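Local coordinates for protein guanylate kinase (Coxiella burnetii, PDB 3TR0) that catalyses the ATP-dependent phosphorylation of GMP to GDP, yielding ADP, and thereby probably serves GMP recycling, at residues Q107-I112 with K162-L167; R92-K95 with D99-L102; P127-L132 with E156-Y161; V24-K29 with Q175-L180; Y166-D171 with I181-A186. All coordinates share one frame; numbering follows the deposited sequence.

Contact 1: Q107-I112 with K162-L167; sequences QGARQI and KEFDYL
Helix 106-115 presents one turn to the 3-10 segment and loop that lead into strand 166-169, with Arg110 CA 8.2 Å from Glu163 CA and Ala109 CA 8.6 Å from Phe164 CA. Arg110 and Glu163 make the polar half of the contact, a bidentate salt bridge taken by the side of the guanidinium. Arg110 NE gives its hydrogen to Glu163 OE1 at 2.9 Å, and Arg110 NH2 gives one to Glu163 OE2 at 2.8 Å. Both bonds are nearly straight (173° for the first), and both oxygens lie close to the guanidinium plane. The carboxylate is turned 46° against that plane, so both oxygens are met from above the carboxylate plane. Extended from CG to NE, the arginine chain spans the gap on the more exposed side. His160 ND1 also bonds to Glu163 OE2, giving this oxygen a second partner. In the guanylate kinase fold, helix 106-115 follows the core strand 99-103, and its first turn borders the nucleotide pocket: Gly108 touches the bound GMP. On the buried side, Ala109 CB lies 4.1 Å from Phe164 CZ, approaching the ring obliquely. Phe164 reaches this place with CG beside its backbone N (chi1 -70°), its far end nearing the helix. Phe123 meets the same ring edge-to-face, and Arg113 adds a cation-pi contact.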
# COMPACT_ATOMS: atom_id res chain seq x y z
N GLN A 107 -11.05 -5.34 19.39
CA GLN A 107 -10.82 -4.57 20.62
C GLN A 107 -9.35 -4.23 20.75
O GLN A 107 -8.99 -3.10 21.07
CB GLN A 107 -11.26 -5.37 21.85
CG GLN A 107 -12.72 -5.80 21.82
CD GLN A 107 -13.07 -6.67 23.01
OE1 GLN A 107 -13.60 -6.19 24.00
NE2 GLN A 107 -12.78 -7.96 22.90
N GLY A 108 -8.49 -5.22 20.53
CA GLY A 108 -7.06 -5.00 20.58
C GLY A 108 -6.61 -4.02 19.51
O GLY A 108 -5.75 -3.17 19.75
N ALA A 109 -7.22 -4.12 18.33
CA ALA A 109 -6.89 -3.22 17.23
C ALA A 109 -7.12 -1.76 17.62
O ALA A 109 -6.26 -0.91 17.38
CB ALA A 109 -7.72 -3.57 16.00
N ARG A 110 -8.27 -1.48 18.23
CA ARG A 110 -8.57 -0.12 18.69
C ARG A 110 -7.49 0.40 19.63
O ARG A 110 -7.10 1.56 19.55
CB ARG A 110 -9.94 -0.06 19.37
CG ARG A 110 -11.13 -0.29 18.44
CD ARG A 110 -12.45 -0.01 19.16
NE ARG A 110 -13.61 -0.10 18.28
CZ ARG A 110 -14.84 0.25 18.64
NH1 ARG A 110 -15.07 0.72 19.86
NH2 ARG A 110 -15.85 0.14 17.78
N GLN A 111 -7.00 -0.46 20.52
CA GLN A 111 -5.97 -0.07 21.48
C GLN A 111 -4.66 0.27 20.78
O GLN A 111 -4.02 1.29 21.07
CB GLN A 111 -5.73 -1.18 22.50
CG GLN A 111 -6.90 -1.42 23.43
CD GLN A 111 -6.70 -2.64 24.30
OE1 GLN A 111 -5.70 -2.74 25.02
NE2 GLN A 111 -7.63 -3.58 24.23
N ILE A 112 -4.25 -0.59 19.85
CA ILE A 112 -3.00 -0.40 19.12
C ILE A 112 -3.03 0.88 18.27
O ILE A 112 -2.06 1.63 18.24
CB ILE A 112 -2.67 -1.61 18.24
CG1 ILE A 112 -2.49 -2.86 19.11
CG2 ILE A 112 -1.41 -1.35 17.43
CD1 ILE A 112 -1.33 -2.76 20.08
N LYS A 162 -15.19 -2.00 9.28
CA LYS A 162 -15.08 -0.60 8.86
C LYS A 162 -13.96 0.16 9.58
O LYS A 162 -13.61 1.27 9.19
CB LYS A 162 -16.40 0.13 9.09
CG LYS A 162 -17.54 -0.35 8.22
CD LYS A 162 -18.84 0.33 8.61
CE LYS A 162 -19.99 -0.14 7.74
NZ LYS A 162 -19.81 0.29 6.32
N GLU A 163 -13.41 -0.44 10.63
CA GLU A 163 -12.36 0.20 11.41
C GLU A 163 -10.97 -0.11 10.84
O GLU A 163 -9.96 0.39 11.35
CB GLU A 163 -12.46 -0.24 12.87
CG GLU A 163 -13.80 0.13 13.49
CD GLU A 163 -14.06 -0.53 14.83
OE1 GLU A 163 -13.08 -0.93 15.50
OE2 GLU A 163 -15.24 -0.65 15.21
N PHE A 164 -10.93 -0.91 9.79
CA PHE A 164 -9.66 -1.41 9.27
C PHE A 164 -9.24 -0.72 7.98
O PHE A 164 -10.09 -0.23 7.24
CB PHE A 164 -9.74 -2.93 9.09
CG PHE A 164 -9.78 -3.67 10.39
CD1 PHE A 164 -10.94 -3.68 11.15
CD2 PHE A 164 -8.66 -4.31 10.88
CE1 PHE A 164 -10.98 -4.33 12.37
CE2 PHE A 164 -8.69 -4.96 12.10
CZ PHE A 164 -9.86 -4.97 12.84
N ASP A 165 -7.94 -0.69 7.72
CA ASP A 165 -7.40 0.00 6.55
C ASP A 165 -7.58 -0.79 5.25
O ASP A 165 -7.77 -0.21 4.18
CB ASP A 165 -5.92 0.31 6.75
CG ASP A 165 -5.67 1.18 7.97
OD1 ASP A 165 -6.27 2.26 8.06
OD2 ASP A 165 -4.87 0.78 8.83
N TYR A 166 -7.48 -2.11 5.35
CA TYR A 166 -7.53 -2.98 4.18
C TYR A 166 -8.46 -4.14 4.45
O TYR A 166 -8.59 -4.58 5.59
CB TYR A 166 -6.13 -3.55 3.89
CG TYR A 166 -5.11 -2.48 3.55
CD1 TYR A 166 -5.00 -1.98 2.26
CD2 TYR A 166 -4.27 -1.98 4.52
CE1 TYR A 166 -4.07 -1.00 1.95
CE2 TYR A 166 -3.33 -1.00 4.23
CZ TYR A 166 -3.24 -0.51 2.94
OH TYR A 166 -2.31 0.46 2.65
N LEU A 167 -9.09 -4.63 3.39
CA LEU A 167 -9.88 -5.85 3.46
C LEU A 167 -9.32 -6.88 2.48
O LEU A 167 -9.08 -6.56 1.32
CB LEU A 167 -11.35 -5.58 3.13
CG LEU A 167 -12.07 -4.46 3.89
CD1 LEU A 167 -13.51 -4.36 3.42
CD2 LEU A 167 -12.02 -4.69 5.40

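Contact 2: R92-K95 with D99-L102; sequences RQLK and DVLL
Gln93 and Val100 carry the close part of this contact, where the last turn of helix 87-95 folds back over the start of strand 99-103. Three residues separate the two segments, and Leu94 CA comes within 6.1 Å of Asp99 CA. Val100 points its CB toward the helix and presses CG2 on the aliphatic root of Gln93: Val100 CG2 is 3.5 Å from Gln93 CB and 4.0 Å from Gln93 CG. That methyl stands beside the valine's backbone N, with CG1 anti to it (chi1 173°). The two side chains cross at about a right angle. Gln93 then bends at chi2 (-49°), which carries its amide away from the strand; the amide has weak hydrogen bonds to Trp89 O and to the Arg98 guanidinium. Leu94 makes the looser part. Its CB does not aim at the strand, yet Leu94 CD2 swings back to within 4.3 Å of Val100 CG2, and the same side chain also rests on Leu9 of the neighbouring strand 9-13. On the solvent side, Arg92 and Lys95 are exposed and make no contact with the strand; Arg92 is salt-bridged to Asp88 on its own helix. Asp99 points its CB away from the helix, and its carboxylate is salt-bridged to Arg188 and accepts from Asn8 N. The helix-to-strand connection is therefore apolar between the segments: methyl and methylene groups fill the interface, while the amide and carboxylate find their polar partners elsewhere.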
# COMPACT_ATOMS: atom_id res chain seq x y z
N ARG A 92 11.17 -4.40 21.34
CA ARG A 92 12.50 -4.90 20.97
C ARG A 92 12.61 -5.15 19.47
O ARG A 92 13.63 -4.82 18.85
CB ARG A 92 12.85 -6.17 21.74
CG ARG A 92 13.07 -5.95 23.22
CD ARG A 92 13.95 -7.04 23.82
NE ARG A 92 13.42 -8.39 23.61
CZ ARG A 92 12.49 -8.95 24.37
NH1 ARG A 92 11.96 -8.29 25.39
NH2 ARG A 92 12.08 -10.19 24.12
N GLN A 93 11.57 -5.73 18.88
CA GLN A 93 11.54 -6.00 17.45
C GLN A 93 11.57 -4.72 16.64
O GLN A 93 12.33 -4.61 15.67
CB GLN A 93 10.29 -6.81 17.08
CG GLN A 93 10.11 -8.09 17.88
CD GLN A 93 11.37 -8.93 17.92
OE1 GLN A 93 12.01 -9.16 16.90
NE2 GLN A 93 11.74 -9.38 19.12
N LEU A 94 10.74 -3.76 17.02
CA LEU A 94 10.71 -2.47 16.34
C LEU A 94 12.08 -1.79 16.40
O LEU A 94 12.55 -1.23 15.41
CB LEU A 94 9.64 -1.56 16.95
CG LEU A 94 8.20 -2.03 16.78
CD1 LEU A 94 7.24 -1.07 17.46
CD2 LEU A 94 7.85 -2.19 15.30
N LYS A 95 12.70 -1.84 17.58
CA LYS A 95 14.02 -1.28 17.79
C LYS A 95 15.05 -1.91 16.86
O LYS A 95 15.95 -1.25 16.36
CB LYS A 95 14.47 -1.49 19.24
CG LYS A 95 13.87 -0.52 20.24
CD LYS A 95 14.78 0.68 20.45
CE LYS A 95 14.42 1.42 21.73
NZ LYS A 95 15.22 2.67 21.91
N ASP A 99 9.45 -5.29 11.42
CA ASP A 99 8.02 -5.08 11.51
C ASP A 99 7.41 -6.19 12.36
O ASP A 99 7.99 -7.28 12.47
CB ASP A 99 7.38 -5.06 10.12
CG ASP A 99 7.95 -3.96 9.26
OD1 ASP A 99 7.74 -2.77 9.61
OD2 ASP A 99 8.62 -4.26 8.25
N VAL A 100 6.27 -5.92 12.97
CA VAL A 100 5.64 -6.90 13.83
C VAL A 100 4.21 -7.14 13.40
O VAL A 100 3.46 -6.19 13.16
CB VAL A 100 5.63 -6.46 15.29
CG1 VAL A 100 4.80 -7.42 16.14
CG2 VAL A 100 7.07 -6.37 15.83
N LEU A 101 3.84 -8.41 13.29
CA LEU A 101 2.47 -8.79 12.99
C LEU A 101 1.71 -9.06 14.27
O LEU A 101 2.18 -9.82 15.12
CB LEU A 101 2.45 -10.03 12.11
CG LEU A 101 2.87 -9.78 10.66
CD1 LEU A 101 3.39 -11.04 10.01
CD2 LEU A 101 1.69 -9.21 9.89
N LEU A 102 0.56 -8.43 14.42
CA LEU A 102 -0.29 -8.65 15.59
C LEU A 102 -1.59 -9.31 15.17
O LEU A 102 -2.43 -8.69 14.52
CB LEU A 102 -0.57 -7.33 16.31
CG LEU A 102 0.64 -6.53 16.82
CD1 LEU A 102 0.20 -5.16 17.33
CD2 LEU A 102 1.37 -7.30 17.89

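Contact 3: P127-L132 with E156-Y161; sequences PSIEAL and EEMAHY
Two helices of the guanylate kinase fold, 129-137 and 147-158, meet here through the start of the first and the last turn of the second, near the predicted ATP-binding loop. The backbones stay well apart, Ile129 CA lying 10.5 Å from Met158 CA, and side chains bridge the distance. The apolar contact centres on Met158, deposited as selenomethionine. Its chain runs out toward helix 129-137 and bends at the last torsion (chi3 -61°), which turns the terminal methyl CE to a pair of branched side chains. Ile129 crosses it obliquely, with Ile129 CD1 3.6 Å from Met158 CE. Leu132 comes tip to tip, Leu132 CD1 lying 3.9 Å from Met158 CE. The selenomethionine also touches Pro15 of the predicted ATP site, as well as Phe123 and Pro126. Leu205 of the second subunit packs on both Ile129 and Met158, so the dimer partner contributes to this apolar cluster. The two segments share no hydrogen bond; those present lie within each segment or go to other partners. Ser128 is the N-cap of helix 129-137: Ser128 OG accepts from Ala131 N at 3.1 Å, with an N-H...O angle of 142°. Beyond Met158 the chain makes a type I beta turn from Met158 to Tyr161, where His160 stacks on Trp106. The hydroxyl of Tyr161 is hydrogen-bonded to Glu195 of the second subunit. Across the turn, Tyr161 N donates to Met158 O at 3.1 Å.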
# COMPACT_ATOMS: atom_id res chain seq x y z
N PRO A 127 -15.03 -16.18 2.38
CA PRO A 127 -15.82 -16.05 1.15
C PRO A 127 -17.31 -16.29 1.41
O PRO A 127 -18.15 -16.01 0.55
CB PRO A 127 -15.23 -17.13 0.24
CG PRO A 127 -14.69 -18.15 1.18
CD PRO A 127 -14.19 -17.39 2.38
N SER A 128 -17.63 -16.80 2.59
CA SER A 128 -19.01 -17.02 2.99
C SER A 128 -19.07 -17.37 4.47
O SER A 128 -18.07 -17.76 5.07
CB SER A 128 -19.63 -18.15 2.17
OG SER A 128 -19.02 -19.40 2.48
N ILE A 129 -20.26 -17.23 5.07
CA ILE A 129 -20.45 -17.64 6.45
C ILE A 129 -20.26 -19.15 6.57
O ILE A 129 -19.73 -19.64 7.56
CB ILE A 129 -21.86 -17.27 6.97
CG1 ILE A 129 -21.98 -15.76 7.15
CG2 ILE A 129 -22.13 -17.97 8.29
CD1 ILE A 129 -21.10 -15.21 8.25
N GLU A 130 -20.68 -19.88 5.54
CA GLU A 130 -20.56 -21.33 5.56
C GLU A 130 -19.10 -21.78 5.59
O GLU A 130 -18.78 -22.83 6.16
CB GLU A 130 -21.31 -21.94 4.37
CG GLU A 130 -22.82 -21.71 4.43
CD GLU A 130 -23.57 -22.29 3.25
OE1 GLU A 130 -22.92 -22.68 2.26
OE2 GLU A 130 -24.81 -22.36 3.31
N ALA A 131 -18.22 -20.99 5.00
CA ALA A 131 -16.78 -21.28 5.03
C ALA A 131 -16.25 -21.30 6.46
O ALA A 131 -15.42 -22.14 6.81
CB ALA A 131 -16.02 -20.27 4.20
N LEU A 132 -16.74 -20.38 7.29
CA LEU A 132 -16.35 -20.35 8.70
C LEU A 132 -16.80 -21.61 9.42
O LEU A 132 -16.02 -22.24 10.14
CB LEU A 132 -16.95 -19.12 9.39
CG LEU A 132 -16.56 -17.75 8.86
CD1 LEU A 132 -17.34 -16.68 9.61
CD2 LEU A 132 -15.05 -17.52 9.01
N GLU A 156 -20.29 -10.51 14.74
CA GLU A 156 -20.06 -9.28 15.50
C GLU A 156 -18.65 -8.77 15.27
O GLU A 156 -18.41 -7.56 15.22
CB GLU A 156 -20.30 -9.52 16.99
CG GLU A 156 -21.71 -9.98 17.33
CD GLU A 156 -21.89 -10.25 18.81
OE1 GLU A 156 -20.89 -10.21 19.55
OE2 GLU A 156 -23.04 -10.51 19.23
N GLU A 157 -17.71 -9.70 15.13
CA GLU A 157 -16.34 -9.34 14.78
C GLU A 157 -16.34 -8.69 13.40
O GLU A 157 -15.69 -7.67 13.18
CB GLU A 157 -15.43 -10.57 14.78
CG GLU A 157 -13.96 -10.27 14.48
CD GLU A 157 -13.18 -9.85 15.72
OE1 GLU A 157 -13.76 -9.89 16.83
OE2 GLU A 157 -11.99 -9.49 15.59
N MSE A 158 -17.09 -9.28 12.47
CA MSE A 158 -17.09 -8.80 11.09
C MSE A 158 -17.77 -7.44 10.93
O MSE A 158 -17.43 -6.68 10.02
CB MSE A 158 -17.70 -9.83 10.15
CG MSE A 158 -16.68 -10.81 9.59
SE MSE A 158 -17.46 -12.17 8.47
CE MSE A 158 -18.64 -13.00 9.78
N ALA A 159 -18.71 -7.12 11.81
CA ALA A 159 -19.36 -5.82 11.77
C ALA A 159 -18.37 -4.69 12.03
O ALA A 159 -18.65 -3.52 11.75
CB ALA A 159 -20.50 -5.76 12.78
N HIS A 160 -17.20 -5.04 12.57
CA HIS A 160 -16.17 -4.04 12.87
C HIS A 160 -15.18 -3.82 11.72
O HIS A 160 -14.18 -3.12 11.89
CB HIS A 160 -15.38 -4.43 14.13
CG HIS A 160 -16.18 -4.32 15.39
ND1 HIS A 160 -16.30 -3.14 16.09
CD2 HIS A 160 -16.90 -5.23 16.08
CE1 HIS A 160 -17.05 -3.33 17.15
NE2 HIS A 160 -17.43 -4.59 17.17
N TYR A 161 -15.46 -4.40 10.55
CA TYR A 161 -14.52 -4.33 9.43
C TYR A 161 -14.26 -2.90 8.98
O TYR A 161 -13.22 -2.61 8.38
CB TYR A 161 -15.02 -5.16 8.25
CG TYR A 161 -16.07 -4.45 7.42
CD1 TYR A 161 -17.42 -4.61 7.70
CD2 TYR A 161 -15.72 -3.61 6.37
CE1 TYR A 161 -18.39 -3.96 6.95
CE2 TYR A 161 -16.68 -2.95 5.61
CZ TYR A 161 -18.02 -3.14 5.91
OH TYR A 161 -18.99 -2.50 5.18

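Contact 4: V24-K29 with Q175-L180; sequences VRALVK and QAVQNL
Helix 20-30, which begins at Lys20 of the predicted ATP-binding P-loop, packs here against helix 173-187. Leu27 and Val177 mark the close approach, their CA atoms 6.0 Å apart. The short axes pass 9.5 Å from each other and cross at -57°. Val177 meets the helix with both methyls. Val177 CG2 lies 4.0 Å from Ala26 CB, and Val177 CG1 4.4 Å from Leu27 N, a looser approach to the backbone. The small side chain of Ala26 faces the partner helix directly. Both helices belong to the layer on one side of the parallel sheet of this P-loop kinase fold; Leu27 touches Leu101 of strand 99-103. The second meeting point is Leu27 with Leu180, whose side chains cross at about a right angle. Leu27 has CG anti to its backbone N (chi1 178°), which brings its branched end nearer to helix 173-187. There Leu27 CD1 lies 4.0 Å from Leu180 CB and Leu27 CD2 4.2 Å from the same atom, so the fork of one leucine sits against the root of the other. Leu23, one turn earlier on helix 20-30, touches both Val177 and Leu180 and extends this packing.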
# COMPACT_ATOMS: atom_id res chain seq x y z
N VAL A 24 -1.09 -15.82 8.06
CA VAL A 24 -0.03 -15.07 8.72
C VAL A 24 1.27 -15.87 8.79
O VAL A 24 2.36 -15.31 8.62
CB VAL A 24 -0.46 -14.62 10.13
CG1 VAL A 24 0.72 -14.01 10.87
CG2 VAL A 24 -1.60 -13.62 10.04
N ARG A 25 1.16 -17.17 9.01
CA ARG A 25 2.35 -18.02 9.05
C ARG A 25 3.05 -18.13 7.70
O ARG A 25 4.28 -18.18 7.63
CB ARG A 25 2.01 -19.40 9.62
CG ARG A 25 1.74 -19.37 11.11
CD ARG A 25 1.35 -20.73 11.66
NE ARG A 25 1.18 -20.69 13.11
CZ ARG A 25 0.59 -21.64 13.82
NH1 ARG A 25 0.11 -22.72 13.23
NH2 ARG A 25 0.49 -21.51 15.14
N ALA A 26 2.27 -18.17 6.63
CA ALA A 26 2.84 -18.18 5.28
C ALA A 26 3.45 -16.82 4.94
O ALA A 26 4.48 -16.74 4.27
CB ALA A 26 1.78 -18.55 4.26
N LEU A 27 2.80 -15.75 5.40
CA LEU A 27 3.29 -14.40 5.17
C LEU A 27 4.72 -14.22 5.70
O LEU A 27 5.58 -13.67 5.01
CB LEU A 27 2.37 -13.38 5.84
CG LEU A 27 2.78 -11.91 5.73
CD1 LEU A 27 2.86 -11.49 4.27
CD2 LEU A 27 1.81 -11.03 6.48
N VAL A 28 4.96 -14.68 6.92
CA VAL A 28 6.28 -14.49 7.52
C VAL A 28 7.35 -15.35 6.86
O VAL A 28 8.54 -15.07 6.97
CB VAL A 28 6.26 -14.75 9.04
CG1 VAL A 28 5.29 -13.81 9.71
CG2 VAL A 28 5.91 -16.19 9.34
N LYS A 29 6.92 -16.40 6.16
CA LYS A 29 7.84 -17.25 5.42
C LYS A 29 8.24 -16.60 4.10
O LYS A 29 9.34 -16.84 3.59
CB LYS A 29 7.23 -18.63 5.17
CG LYS A 29 7.68 -19.69 6.16
CD LYS A 29 7.69 -19.14 7.57
CE LYS A 29 8.41 -20.07 8.53
NZ LYS A 29 8.57 -19.45 9.87
N GLN A 175 -3.46 -16.41 -3.28
CA GLN A 175 -3.81 -15.04 -3.66
C GLN A 175 -3.92 -14.14 -2.44
O GLN A 175 -3.48 -12.99 -2.46
CB GLN A 175 -5.11 -15.04 -4.47
CG GLN A 175 -4.98 -15.81 -5.78
CD GLN A 175 -6.31 -16.28 -6.31
OE1 GLN A 175 -7.36 -15.75 -5.94
NE2 GLN A 175 -6.28 -17.28 -7.18
N ALA A 176 -4.51 -14.67 -1.37
CA ALA A 176 -4.65 -13.92 -0.12
C ALA A 176 -3.28 -13.59 0.48
O ALA A 176 -3.04 -12.47 0.93
CB ALA A 176 -5.50 -14.69 0.87
N VAL A 177 -2.39 -14.58 0.49
CA VAL A 177 -1.02 -14.34 0.95
C VAL A 177 -0.37 -13.26 0.10
O VAL A 177 0.23 -12.31 0.62
CB VAL A 177 -0.16 -15.61 0.90
CG1 VAL A 177 1.29 -15.30 1.26
CG2 VAL A 177 -0.73 -16.67 1.85
N GLN A 178 -0.49 -13.38 -1.22
CA GLN A 178 0.10 -12.39 -2.12
C GLN A 178 -0.46 -10.98 -1.87
O GLN A 178 0.26 -10.00 -2.00
CB GLN A 178 -0.10 -12.77 -3.59
CG GLN A 178 0.47 -11.76 -4.57
CD GLN A 178 1.98 -11.62 -4.45
OE1 GLN A 178 2.73 -12.51 -4.85
NE2 GLN A 178 2.44 -10.50 -3.90
N ASN A 179 -1.73 -10.89 -1.51
CA ASN A 179 -2.32 -9.60 -1.19
C ASN A 179 -1.77 -9.01 0.10
O ASN A 179 -1.52 -7.81 0.20
CB ASN A 179 -3.84 -9.67 -1.16
CG ASN A 179 -4.43 -9.74 -2.55
OD1 ASN A 179 -3.87 -9.20 -3.50
ND2 ASN A 179 -5.57 -10.40 -2.68
N LEU A 180 -1.57 -9.86 1.10
CA LEU A 180 -0.93 -9.43 2.33
C LEU A 180 0.48 -8.91 2.03
O LEU A 180 0.93 -7.91 2.59
CB LEU A 180 -0.89 -10.58 3.35
CG LEU A 180 -2.28 -11.05 3.82
CD1 LEU A 180 -2.20 -12.30 4.70
CD2 LEU A 180 -2.98 -9.92 4.55

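Contact 5: Y166-D171 with I181-A186; sequences YLVVND and IHIISA
Ile183 lies over one face of the Tyr166 ring, the two side chains running past each other in opposite directions. Its CG2 methyl stands 3.9 Å from the Tyr166 ring centroid, 22° off the normal, a CH-pi contact displaced toward the CD2-CE2 side; Ile183 CG2 is 3.7 Å from Tyr166 CE2. The other branch covers the root of the ring, with Ile183 CD1 3.8 Å from Tyr166 CB. With CG1 beside the backbone N (chi1 -69°) and CG2 anti to it, the isoleucine spreads its two arms over different parts of the tyrosine. The longer arm also serves Val168, two residues on along the strand: Ile183 CD1 and Val168 CG2 come tip to tip at 3.8 Å. Both strand residues direct their CB toward the helix, while Leu167 between them turns away. At the polar end of the ring, a water bonded to Tyr166 OH at 2.7 Å donates to Ile183 O at 2.8 Å, linking the phenol to the helix backbone. Across the subunit interface, His182 meets His182 of the second subunit, and Tyr166 packs on Gln190 of that subunit. Strand 166-169 is the outermost strand on its side of this chain's five-stranded parallel sheet, beside strand 120-125, and helix 173-187 folds back over it: the strand-then-helix packing of an alpha/beta P-loop kinase core.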
# COMPACT_ATOMS: atom_id res chain seq x y z
N TYR A 166 -7.48 -2.11 5.35
CA TYR A 166 -7.53 -2.98 4.18
C TYR A 166 -8.46 -4.14 4.45
O TYR A 166 -8.59 -4.58 5.59
CB TYR A 166 -6.13 -3.55 3.89
CG TYR A 166 -5.11 -2.48 3.55
CD1 TYR A 166 -5.00 -1.98 2.26
CD2 TYR A 166 -4.27 -1.98 4.52
CE1 TYR A 166 -4.07 -1.00 1.95
CE2 TYR A 166 -3.33 -1.00 4.23
CZ TYR A 166 -3.24 -0.51 2.94
OH TYR A 166 -2.31 0.46 2.65
N LEU A 167 -9.09 -4.63 3.39
CA LEU A 167 -9.88 -5.85 3.46
C LEU A 167 -9.32 -6.88 2.48
O LEU A 167 -9.08 -6.56 1.32
CB LEU A 167 -11.35 -5.58 3.13
CG LEU A 167 -12.07 -4.46 3.89
CD1 LEU A 167 -13.51 -4.36 3.42
CD2 LEU A 167 -12.02 -4.69 5.40
N VAL A 168 -9.09 -8.10 2.95
CA VAL A 168 -8.59 -9.16 2.09
C VAL A 168 -9.47 -10.40 2.22
O VAL A 168 -9.75 -10.83 3.33
CB VAL A 168 -7.15 -9.55 2.45
CG1 VAL A 168 -6.69 -10.70 1.58
CG2 VAL A 168 -6.21 -8.36 2.29
N VAL A 169 -9.91 -10.95 1.09
CA VAL A 169 -10.77 -12.13 1.12
C VAL A 169 -9.94 -13.41 1.03
O VAL A 169 -9.12 -13.55 0.13
CB VAL A 169 -11.80 -12.13 -0.04
CG1 VAL A 169 -12.77 -13.31 0.10
CG2 VAL A 169 -12.57 -10.82 -0.06
N ASN A 170 -10.16 -14.33 1.97
CA ASN A 170 -9.45 -15.60 1.93
C ASN A 170 -10.23 -16.67 1.18
O ASN A 170 -10.75 -17.60 1.79
CB ASN A 170 -9.11 -16.09 3.34
CG ASN A 170 -8.26 -17.35 3.32
OD1 ASN A 170 -7.69 -17.71 2.29
ND2 ASN A 170 -8.17 -18.02 4.46
N ASP A 171 -10.32 -16.51 -0.13
CA ASP A 171 -11.01 -17.48 -0.98
C ASP A 171 -10.00 -18.37 -1.70
O ASP A 171 -10.31 -19.51 -2.06
CB ASP A 171 -11.93 -16.77 -1.97
CG ASP A 171 -11.20 -15.79 -2.87
OD1 ASP A 171 -10.05 -15.41 -2.55
OD2 ASP A 171 -11.79 -15.37 -3.89
N ILE A 181 1.18 -9.59 1.12
CA ILE A 181 2.53 -9.17 0.74
C ILE A 181 2.52 -7.80 0.07
O ILE A 181 3.37 -6.96 0.35
CB ILE A 181 3.20 -10.21 -0.19
CG1 ILE A 181 3.47 -11.51 0.58
CG2 ILE A 181 4.50 -9.66 -0.77
CD1 ILE A 181 3.94 -12.64 -0.30
N HIS A 182 1.54 -7.55 -0.81
CA HIS A 182 1.40 -6.23 -1.42
C HIS A 182 1.27 -5.16 -0.35
O HIS A 182 1.90 -4.10 -0.45
CB HIS A 182 0.17 -6.17 -2.34
CG HIS A 182 0.32 -6.92 -3.63
ND1 HIS A 182 1.50 -6.94 -4.35
CD2 HIS A 182 -0.56 -7.67 -4.33
CE1 HIS A 182 1.34 -7.67 -5.43
NE2 HIS A 182 0.10 -8.12 -5.45
N ILE A 183 0.45 -5.42 0.65
CA ILE A 183 0.13 -4.41 1.66
C ILE A 183 1.35 -4.05 2.51
O ILE A 183 1.63 -2.87 2.74
CB ILE A 183 -1.04 -4.86 2.55
CG1 ILE A 183 -2.35 -4.87 1.74
CG2 ILE A 183 -1.18 -3.94 3.76
CD1 ILE A 183 -3.46 -5.71 2.36
N ILE A 184 2.08 -5.06 2.97
CA ILE A 184 3.28 -4.81 3.76
C ILE A 184 4.38 -4.21 2.89
O ILE A 184 5.09 -3.29 3.32
CB ILE A 184 3.78 -6.09 4.45
CG1 ILE A 184 2.80 -6.48 5.56
CG2 ILE A 184 5.18 -5.88 5.02
CD1 ILE A 184 2.97 -7.89 6.06
N SER A 185 4.52 -4.71 1.67
CA SER A 185 5.55 -4.22 0.76
C SER A 185 5.35 -2.74 0.41
O SER A 185 6.31 -1.98 0.33
CB SER A 185 5.57 -5.07 -0.52
OG SER A 185 5.98 -6.40 -0.24
N ALA A 186 4.09 -2.35 0.21
CA ALA A 186 3.77 -0.95 -0.09
C ALA A 186 4.06 -0.04 1.10
O ALA A 186 4.55 1.07 0.93
CB ALA A 186 2.30 -0.82 -0.51
O HOH W 1 0.29 -0.39 2.58

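From the N terminus, helix 20-30 supplies the first partner of contact 4, whose second partner arrives only at 175-180, so this contact spans most of the fold. Within that span, contact 2 closes a short turn from helix 87-95 into strand 99-103. Contact 1 then opens on helix 106-115 and closes at 162-167, enclosing contact 3, which joins helices 129-137 and 147-158. Contact 5 starts on strand 166-169, sharing Tyr166 and Leu167 with contact 1, and its segments alternate with those of contact 4; both use helix 173-187. Leu101 packs on Leu27 and Ile184, tying the central sheet to contacts 4 and 5. Contacts 1, 3, 4 and 5 also touch the second subunit.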